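N-acetylmuramoyl-L-alanine amidase AmiD (Escherichia coli, PDB 3D2Y) is a zinc-dependent peptidoglycan amidase that hydrolyses the bond between N-acetylmuramoyl residues and L-amino acids in cell-wall glycopeptides. Local coordinates at residues 120-123 against 124-128; 198-201 against 202-206; 244-247 against 248-252. All blocks are in the same frame, centred on the assembly; numbering follows the deposited sequence.

Contact 1: residues 120-123 against 124-128; sequences APFE and PAQIQ
Phe122 and Gln126 meet because their first torsions diverge: Phe122 CG lies beside its own backbone N, anti to the carbonyl carbon (chi1 -70°), whereas Gln126 runs out extended with CG anti to the backbone N (chi1 -179°) and carries its amide back toward the Phe122 ring. Gln126 OE1 arrives at the edge of the ring, in its plane, 3.3 Å from Phe122 CD2, with ring and amide planes turned 48° apart. A water bridges the same oxygen to the backbone, donating to Gln126 OE1 at 2.8 Å and receiving a weak bond from Glu123 N. The other end of the amide is occupied too, since Gln126 NE2 donates to Glu106 O. Ile127 CD1 packs on Phe122 CB at 3.9 Å. Glu123 occupies the N-cap, and its O takes weak bonds from both Gln126 N and Ile127 N, the second of them the straighter; its carboxylate leads away from the helix. Phe122 also sits edge-to-face with Phe166 and lies about 4 Å, side chain to side chain, from the substrate-binding Tyr36. This is a loop-to-helix junction, with proline in the first turn of helix 124-141, beside the substrate site of an Amidase_2 (PGRP-type) domain.

Contact 2: residues 198-201 against 202-206; sequences VDTA and SLLEL
Asp199 and Ser202 meet at the start of helix 200-210, where the aspartate is the N-cap. Its CG lies anti to the backbone N (chi1 180°), which swings OD1 across to the first turn. There Asp199 OD1 accepts two hydrogen bonds, from Ser202 N at 3.0 Å and from Ser202 OG, also at 3.0 Å. The two donors come from opposite faces of the carboxylate plane, both on the anti side. This polar edge is the outward one: Asp199, Ala201 and Glu205 are exposed. The tight part lies round the helix, where Thr200 and Leu204 run side by side, pointing the same way, with Thr200 CG2 3.7 Å from Leu204 CD1. Both rest on Gln223 of helix 220-234, while Leu203, buried, packs on Ile227 of the same helix and on Thr247 of helix 245-258. Backbone bonds stitch the turn together, Leu203 N to Asp199 O at 3.2 Å (170°) and Leu204 N to Thr200 O at 3.0 Å (168°). With an alanine at Ser202, the backbone bond to Asp199 OD1 could remain, but the carboxylate would probably lose its hydroxyl donor and be freer to turn. Chemically, the Asp199 carboxylate satisfies an amide N-H of the first turn that also makes a weak bond to Asp199 O, and its negative charge would be expected to interact favourably with the positive end of the helix dipole.

Contact 3: residues 244-247 against 248-252; sequences DAET and QAIAE
Glu246 and Ile250, one turn apart, belong to a buried contact within the first turns of helix 245-258, the last helix of the chain, which starts from the Asp244 cap and is packed among helices 182-189, 200-210 and 220-234. The two side chains lie alongside each other and point the same way, Glu246 CG 3.9 Å from Ile250 CD1. Ile250 CG1 also comes within 3.2 Å of Glu246 O, the carbonyl that accepts from Ile250 N, and the Ile250 side chain also touches Phe230, Phe234 and Val185. With CG anti to its backbone N (chi1 178°) and the chain extended, Glu246 reaches out to a salt bridge with Arg235. The start of the helix is an N-cap: Asp244 OD1 accepts from Thr247 N at 3.0 Å, nearly along the C-O bond direction, and from Thr247 OG1 at 2.6 Å, on the syn side and 31° out of the carboxylate plane. These donors reach the oxygen from opposite faces. Asp244 OD2 is held separately, by a salt bridge to Arg235 and a hydrogen bond with His195 ND1, so both carboxylate oxygens are engaged in a buried setting. Regular bonds carry on from the cap, Gln248 N to Asp244 O at 3.1 Å and Ala249 N to Ala245 O at 2.9 Å. Gln248 is also extended, and its OE1 accepts from Arg192 NH1.

Contacts 2 and 3 are neighbours, their centres about 9 Å apart, and they pack directly: Leu203 CD1 lies 3.7 Å from Gln248 CA, and Leu206 CD1 lies 3.7 Å from Glu252 CG. Two helix starts, each capped by an aspartate, thus lie together in the C-terminal helical part of the chain, away from the annotated zinc and substrate sites. Contact 1 stands apart, its centre about 33 Å from that of contact 2 and about 28 Å from that of contact 3, with nearest atoms about 23 and 18 Å away. It alone borders the active site, the Phe122 side chain being about 7 Å from that of the zinc ligand Asp161.

Contact 1: residues 120-123 against 124-128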
ATOM      1  N   ALA A 120       8.845 -14.403   4.157  1.00  9.50           N
ATOM      2  CA  ALA A 120       8.768 -15.419   3.083  1.00  7.95           C
ATOM      3  C   ALA A 120       8.844 -14.739   1.722  1.00  8.92           C
ATOM      4  O   ALA A 120       8.165 -13.745   1.507  1.00  8.08           O
ATOM      5  CB  ALA A 120       7.457 -16.141   3.192  1.00 12.44           C
ATOM      6  N   PRO A 121       9.672 -15.254   0.799  1.00  9.89           N
ATOM      7  CA  PRO A 121       9.744 -14.659  -0.536  1.00 12.14           C
ATOM      8  C   PRO A 121       8.414 -14.757  -1.294  1.00 10.10           C
ATOM      9  O   PRO A 121       7.644 -15.691  -1.087  1.00  5.26           O
ATOM     10  CB  PRO A 121      10.833 -15.513  -1.225  1.00 14.70           C
ATOM     11  CG  PRO A 121      11.651 -16.045  -0.081  1.00 15.52           C
ATOM     12  CD  PRO A 121      10.630 -16.367   0.958  1.00 11.69           C
ATOM     13  N   PHE A 122       8.143 -13.794  -2.172  1.00  4.81           N
ATOM     14  CA  PHE A 122       6.949 -13.879  -3.013  1.00  7.60           C
ATOM     15  C   PHE A 122       7.198 -14.671  -4.301  1.00  9.37           C
ATOM     16  O   PHE A 122       8.137 -14.373  -5.087  1.00  9.55           O
ATOM     17  CB  PHE A 122       6.447 -12.473  -3.326  1.00  6.56           C
ATOM     18  CG  PHE A 122       5.857 -11.760  -2.112  1.00 11.29           C
ATOM     19  CD1 PHE A 122       6.694 -11.153  -1.173  1.00  8.45           C
ATOM     20  CD2 PHE A 122       4.485 -11.769  -1.884  1.00  8.02           C
ATOM     21  CE1 PHE A 122       6.190 -10.492  -0.017  1.00  4.28           C
ATOM     22  CE2 PHE A 122       3.961 -11.145  -0.733  1.00  7.53           C
ATOM     23  CZ  PHE A 122       4.838 -10.505   0.204  1.00  7.38           C
ATOM     24  N   GLU A 123       6.351 -15.685  -4.528  1.00  7.65           N
ATOM     25  CA  GLU A 123       6.377 -16.449  -5.747  1.00  9.03           C
ATOM     26  C   GLU A 123       6.337 -15.520  -6.947  1.00  8.39           C
ATOM     27  O   GLU A 123       5.492 -14.640  -7.040  1.00  9.36           O
ATOM     28  CB  GLU A 123       5.221 -17.465  -5.795  1.00 11.49           C
ATOM     29  CG  GLU A 123       4.876 -18.146  -4.461  1.00 13.62           C
ATOM     30  CD  GLU A 123       5.994 -18.996  -3.837  1.00 16.32           C
ATOM     31  OE1 GLU A 123       7.037 -19.279  -4.496  1.00 18.46           O
ATOM     32  OE2 GLU A 123       5.795 -19.404  -2.659  1.00 15.97           O
ATOM     33  N   PRO A 124       7.327 -15.641  -7.851  1.00  9.87           N
ATOM     34  CA  PRO A 124       7.207 -14.800  -9.048  1.00  9.20           C
ATOM     35  C   PRO A 124       5.872 -14.952  -9.849  1.00  7.44           C
ATOM     36  O   PRO A 124       5.424 -13.976 -10.458  1.00  8.24           O
ATOM     37  CB  PRO A 124       8.421 -15.192  -9.911  1.00 11.24           C
ATOM     38  CG  PRO A 124       9.192 -16.259  -9.122  1.00 11.16           C
ATOM     39  CD  PRO A 124       8.601 -16.381  -7.753  1.00  7.20           C
ATOM     40  N   ALA A 125       5.237 -16.132  -9.835  1.00  6.55           N
ATOM     41  CA  ALA A 125       3.948 -16.327 -10.555  1.00  5.63           C
ATOM     42  C   ALA A 125       2.878 -15.351  -9.984  1.00 11.40           C
ATOM     43  O   ALA A 125       2.076 -14.750 -10.719  1.00  9.74           O
ATOM     44  CB  ALA A 125       3.483 -17.699 -10.423  1.00  5.48           C
ATOM     45  N   GLN A 126       2.890 -15.203  -8.665  1.00 10.20           N
ATOM     46  CA  GLN A 126       1.967 -14.294  -7.966  1.00  8.82           C
ATOM     47  C   GLN A 126       2.180 -12.848  -8.373  1.00  9.68           C
ATOM     48  O   GLN A 126       1.219 -12.137  -8.688  1.00  5.66           O
ATOM     49  CB  GLN A 126       2.133 -14.449  -6.457  1.00  9.62           C
ATOM     50  CG  GLN A 126       1.214 -13.563  -5.587  1.00  7.03           C
ATOM     51  CD  GLN A 126       1.305 -13.916  -4.122  1.00  8.67           C
ATOM     52  OE1 GLN A 126       2.330 -13.657  -3.451  1.00 10.03           O
ATOM     53  NE2 GLN A 126       0.244 -14.542  -3.610  1.00  6.68           N
ATOM     54  N   ILE A 127       3.431 -12.412  -8.374  1.00  6.92           N
ATOM     55  CA  ILE A 127       3.740 -11.028  -8.781  1.00  6.55           C
ATOM     56  C   ILE A 127       3.295 -10.834 -10.245  1.00  6.48           C
ATOM     57  O   ILE A 127       2.678  -9.810 -10.618  1.00  4.94           O
ATOM     58  CB  ILE A 127       5.276 -10.772  -8.601  1.00  7.07           C
ATOM     59  CG1 ILE A 127       5.714 -10.993  -7.115  1.00  5.97           C
ATOM     60  CG2 ILE A 127       5.680  -9.406  -9.133  1.00  5.80           C
ATOM     61  CD1 ILE A 127       4.938 -10.133  -6.067  1.00  7.08           C
ATOM     62  N   GLN A 128       3.546 -11.848 -11.071  1.00  9.83           N
ATOM     63  CA  GLN A 128       3.193 -11.752 -12.488  1.00  8.21           C
ATOM     64  C   GLN A 128       1.669 -11.576 -12.705  1.00  6.72           C
ATOM     65  O   GLN A 128       1.224 -10.873 -13.632  1.00  3.99           O
ATOM     66  CB  GLN A 128       3.744 -12.978 -13.269  1.00 12.91           C
ATOM     67  CG  GLN A 128       5.274 -12.935 -13.623  1.00 13.56           C
ATOM     68  CD  GLN A 128       5.797 -11.537 -14.017  1.00 18.40           C
ATOM     69  OE1 GLN A 128       6.526 -10.894 -13.253  1.00 26.64           O
ATOM     70  NE2 GLN A 128       5.421 -11.070 -15.198  1.00 19.50           N
TER
HETATM   71  O   HOH W   1       3.970 -15.455  -2.064  1.00 11.08           O

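Contact 2: residues 198-201 against 202-206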
ATOM      1  N   VAL A 198      21.010  10.026  11.595  1.00 13.39           N
ATOM      2  CA  VAL A 198      20.339  11.292  11.367  1.00 11.92           C
ATOM      3  C   VAL A 198      19.367  11.574  12.517  1.00 12.18           C
ATOM      4  O   VAL A 198      18.934  10.664  13.210  1.00 12.06           O
ATOM      5  CB  VAL A 198      19.625  11.254   9.977  1.00 15.58           C
ATOM      6  CG1 VAL A 198      18.311  12.024   9.963  1.00 19.52           C
ATOM      7  CG2 VAL A 198      20.562  11.731   8.889  1.00 11.87           C
ATOM      8  N   ASP A 199      19.027  12.843  12.715  1.00  8.06           N
ATOM      9  CA  ASP A 199      18.117  13.263  13.764  1.00  6.77           C
ATOM     10  C   ASP A 199      16.711  12.616  13.592  1.00  9.62           C
ATOM     11  O   ASP A 199      16.052  12.830  12.575  1.00  9.54           O
ATOM     12  CB  ASP A 199      17.993  14.776  13.721  1.00  8.86           C
ATOM     13  CG  ASP A 199      17.076  15.276  14.765  1.00 12.28           C
ATOM     14  OD1 ASP A 199      15.944  15.653  14.420  1.00 12.52           O
ATOM     15  OD2 ASP A 199      17.461  15.208  15.951  1.00 17.84           O
ATOM     16  N   THR A 200      16.263  11.843  14.578  1.00  6.35           N
ATOM     17  CA  THR A 200      14.985  11.118  14.449  1.00  7.97           C
ATOM     18  C   THR A 200      13.820  12.068  14.173  1.00 11.20           C
ATOM     19  O   THR A 200      13.028  11.824  13.274  1.00  7.20           O
ATOM     20  CB  THR A 200      14.719  10.196  15.666  1.00 12.36           C
ATOM     21  OG1 THR A 200      15.808   9.288  15.794  1.00 14.49           O
ATOM     22  CG2 THR A 200      13.458   9.378  15.508  1.00 12.60           C
ATOM     23  N   ALA A 201      13.696  13.142  14.945  1.00  4.10           N
ATOM     24  CA  ALA A 201      12.556  14.038  14.766  1.00  9.08           C
ATOM     25  C   ALA A 201      12.420  14.570  13.321  1.00  6.46           C
ATOM     26  O   ALA A 201      11.316  14.657  12.771  1.00  8.02           O
ATOM     27  CB  ALA A 201      12.614  15.161  15.756  1.00 10.06           C
ATOM     28  N   SER A 202      13.553  14.930  12.729  1.00  8.29           N
ATOM     29  CA  SER A 202      13.605  15.504  11.391  1.00  9.10           C
ATOM     30  C   SER A 202      13.135  14.463  10.384  1.00  6.69           C
ATOM     31  O   SER A 202      12.377  14.779   9.493  1.00  3.88           O
ATOM     32  CB  SER A 202      15.054  15.921  11.056  1.00 11.78           C
ATOM     33  OG  SER A 202      15.457  17.031  11.835  1.00 17.02           O
ATOM     34  N   LEU A 203      13.605  13.234  10.527  1.00  6.18           N
ATOM     35  CA  LEU A 203      13.124  12.157   9.656  1.00  6.13           C
ATOM     36  C   LEU A 203      11.610  11.929   9.798  1.00  7.76           C
ATOM     37  O   LEU A 203      10.890  11.787   8.789  1.00  4.66           O
ATOM     38  CB  LEU A 203      13.954  10.869   9.859  1.00  8.48           C
ATOM     39  CG  LEU A 203      13.514   9.665   9.004  1.00 13.66           C
ATOM     40  CD1 LEU A 203      13.549   9.911   7.453  1.00 10.61           C
ATOM     41  CD2 LEU A 203      14.252   8.369   9.371  1.00 12.31           C
ATOM     42  N   LEU A 204      11.112  11.893  11.025  1.00  6.72           N
ATOM     43  CA  LEU A 204       9.667  11.697  11.239  1.00  7.50           C
ATOM     44  C   LEU A 204       8.768  12.788  10.632  1.00  8.19           C
ATOM     45  O   LEU A 204       7.666  12.504  10.147  1.00  7.51           O
ATOM     46  CB  LEU A 204       9.359  11.504  12.700  1.00  7.53           C
ATOM     47  CG  LEU A 204       9.950  10.235  13.313  1.00  6.97           C
ATOM     48  CD1 LEU A 204       9.975  10.460  14.790  1.00 12.40           C
ATOM     49  CD2 LEU A 204       9.117   9.044  12.973  1.00  5.69           C
ATOM     50  N   GLU A 205       9.234  14.026  10.647  1.00  4.18           N
ATOM     51  CA  GLU A 205       8.512  15.068   9.963  1.00  4.86           C
ATOM     52  C   GLU A 205       8.316  14.725   8.491  1.00  5.68           C
ATOM     53  O   GLU A 205       7.200  14.808   7.981  1.00  5.97           O
ATOM     54  CB  GLU A 205       9.181  16.439  10.134  1.00  6.19           C
ATOM     55  CG  GLU A 205       8.503  17.510   9.277  1.00  7.53           C
ATOM     56  CD  GLU A 205       9.225  18.850   9.284  1.00  7.81           C
ATOM     57  OE1 GLU A 205       9.941  19.161  10.267  1.00  8.02           O
ATOM     58  OE2 GLU A 205       9.066  19.599   8.301  1.00  6.32           O
ATOM     59  N   LEU A 206       9.403  14.345   7.817  1.00  2.80           N
ATOM     60  CA  LEU A 206       9.369  13.992   6.407  1.00  4.28           C
ATOM     61  C   LEU A 206       8.395  12.809   6.162  1.00  2.00           C
ATOM     62  O   LEU A 206       7.610  12.818   5.223  1.00  4.61           O
ATOM     63  CB  LEU A 206      10.775  13.590   5.908  1.00  6.23           C
ATOM     64  CG  LEU A 206      11.836  14.716   5.939  1.00  7.19           C
ATOM     65  CD1 LEU A 206      13.147  14.134   5.452  1.00  6.43           C
ATOM     66  CD2 LEU A 206      11.488  15.960   5.094  1.00  7.31           C
TER

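Contact 3: residues 244-247 against 248-252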
ATOM      1  N   ASP A 244      18.668   7.061   9.493  1.00  8.67           N
ATOM      2  CA  ASP A 244      20.001   7.272   8.902  1.00 10.78           C
ATOM      3  C   ASP A 244      19.908   8.125   7.642  1.00 10.99           C
ATOM      4  O   ASP A 244      18.814   8.531   7.237  1.00 14.96           O
ATOM      5  CB  ASP A 244      20.757   5.934   8.661  1.00  7.46           C
ATOM      6  CG  ASP A 244      20.044   4.979   7.691  1.00 12.43           C
ATOM      7  OD1 ASP A 244      19.102   5.365   6.966  1.00  9.87           O
ATOM      8  OD2 ASP A 244      20.463   3.787   7.641  1.00 11.51           O
ATOM      9  N   ALA A 245      21.051   8.395   7.034  1.00 12.03           N
ATOM     10  CA  ALA A 245      21.151   9.354   5.935  1.00 13.20           C
ATOM     11  C   ALA A 245      20.474   8.817   4.680  1.00 12.58           C
ATOM     12  O   ALA A 245      19.838   9.584   3.957  1.00 11.68           O
ATOM     13  CB  ALA A 245      22.603   9.699   5.651  1.00 14.98           C
ATOM     14  N   GLU A 246      20.602   7.516   4.437  1.00  7.36           N
ATOM     15  CA  GLU A 246      19.974   6.894   3.261  1.00  9.61           C
ATOM     16  C   GLU A 246      18.439   6.951   3.335  1.00 11.41           C
ATOM     17  O   GLU A 246      17.752   7.350   2.352  1.00  9.35           O
ATOM     18  CB  GLU A 246      20.438   5.443   3.091  1.00 13.62           C
ATOM     19  CG  GLU A 246      19.777   4.744   1.898  1.00 11.69           C
ATOM     20  CD  GLU A 246      20.308   3.341   1.659  1.00 12.39           C
ATOM     21  OE1 GLU A 246      20.222   2.872   0.511  1.00 14.30           O
ATOM     22  OE2 GLU A 246      20.820   2.725   2.607  1.00 11.26           O
ATOM     23  N   THR A 247      17.905   6.564   4.502  1.00 10.57           N
ATOM     24  CA  THR A 247      16.476   6.647   4.781  1.00  6.69           C
ATOM     25  C   THR A 247      15.916   8.083   4.582  1.00  9.35           C
ATOM     26  O   THR A 247      14.903   8.269   3.884  1.00 11.46           O
ATOM     27  CB  THR A 247      16.119   6.132   6.208  1.00  8.64           C
ATOM     28  OG1 THR A 247      16.595   4.799   6.367  1.00  8.23           O
ATOM     29  CG2 THR A 247      14.636   6.091   6.402  1.00  4.96           C
ATOM     30  N   GLN A 248      16.579   9.069   5.189  1.00 12.17           N
ATOM     31  CA  GLN A 248      16.236  10.454   5.005  1.00  9.84           C
ATOM     32  C   GLN A 248      16.282  10.885   3.522  1.00 11.14           C
ATOM     33  O   GLN A 248      15.365  11.558   3.052  1.00 13.28           O
ATOM     34  CB  GLN A 248      17.161  11.350   5.838  1.00 13.30           C
ATOM     35  CG  GLN A 248      16.884  12.816   5.628  1.00 13.23           C
ATOM     36  CD  GLN A 248      17.831  13.746   6.362  1.00 19.06           C
ATOM     37  OE1 GLN A 248      19.050  13.554   6.367  1.00 18.65           O
ATOM     38  NE2 GLN A 248      17.261  14.796   6.960  1.00 22.61           N
ATOM     39  N   ALA A 249      17.343  10.521   2.798  1.00  8.11           N
ATOM     40  CA  ALA A 249      17.508  10.922   1.389  1.00 11.89           C
ATOM     41  C   ALA A 249      16.395  10.360   0.507  1.00 11.08           C
ATOM     42  O   ALA A 249      15.905  11.034  -0.407  1.00  9.66           O
ATOM     43  CB  ALA A 249      18.855  10.493   0.856  1.00 10.51           C
ATOM     44  N   ILE A 250      15.983   9.137   0.812  1.00 11.09           N
ATOM     45  CA  ILE A 250      14.888   8.478   0.094  1.00  9.35           C
ATOM     46  C   ILE A 250      13.589   9.235   0.309  1.00 11.56           C
ATOM     47  O   ILE A 250      12.873   9.546  -0.669  1.00  9.69           O
ATOM     48  CB  ILE A 250      14.805   6.988   0.503  1.00  9.48           C
ATOM     49  CG1 ILE A 250      16.021   6.234  -0.105  1.00 12.80           C
ATOM     50  CG2 ILE A 250      13.468   6.353   0.066  1.00 10.10           C
ATOM     51  CD1 ILE A 250      16.196   4.804   0.448  1.00  9.52           C
ATOM     52  N   ALA A 251      13.313   9.564   1.579  1.00  8.66           N
ATOM     53  CA  ALA A 251      12.140  10.340   1.972  1.00  6.93           C
ATOM     54  C   ALA A 251      12.152  11.687   1.265  1.00  9.05           C
ATOM     55  O   ALA A 251      11.123  12.109   0.744  1.00  6.52           O
ATOM     56  CB  ALA A 251      12.115  10.544   3.496  1.00 10.26           C
ATOM     57  N   GLU A 252      13.316  12.350   1.250  1.00  9.92           N
ATOM     58  CA  GLU A 252      13.490  13.643   0.587  1.00  9.24           C
ATOM     59  C   GLU A 252      13.250  13.582  -0.910  1.00  7.90           C
ATOM     60  O   GLU A 252      12.597  14.489  -1.475  1.00  8.64           O
ATOM     61  CB  GLU A 252      14.867  14.248   0.900  1.00  8.83           C
ATOM     62  CG  GLU A 252      14.979  14.773   2.353  1.00  5.56           C
ATOM     63  CD  GLU A 252      16.369  15.312   2.722  1.00 11.02           C
ATOM     64  OE1 GLU A 252      17.376  14.596   2.514  1.00  4.90           O
ATOM     65  OE2 GLU A 252      16.445  16.473   3.206  1.00 11.72           O
TER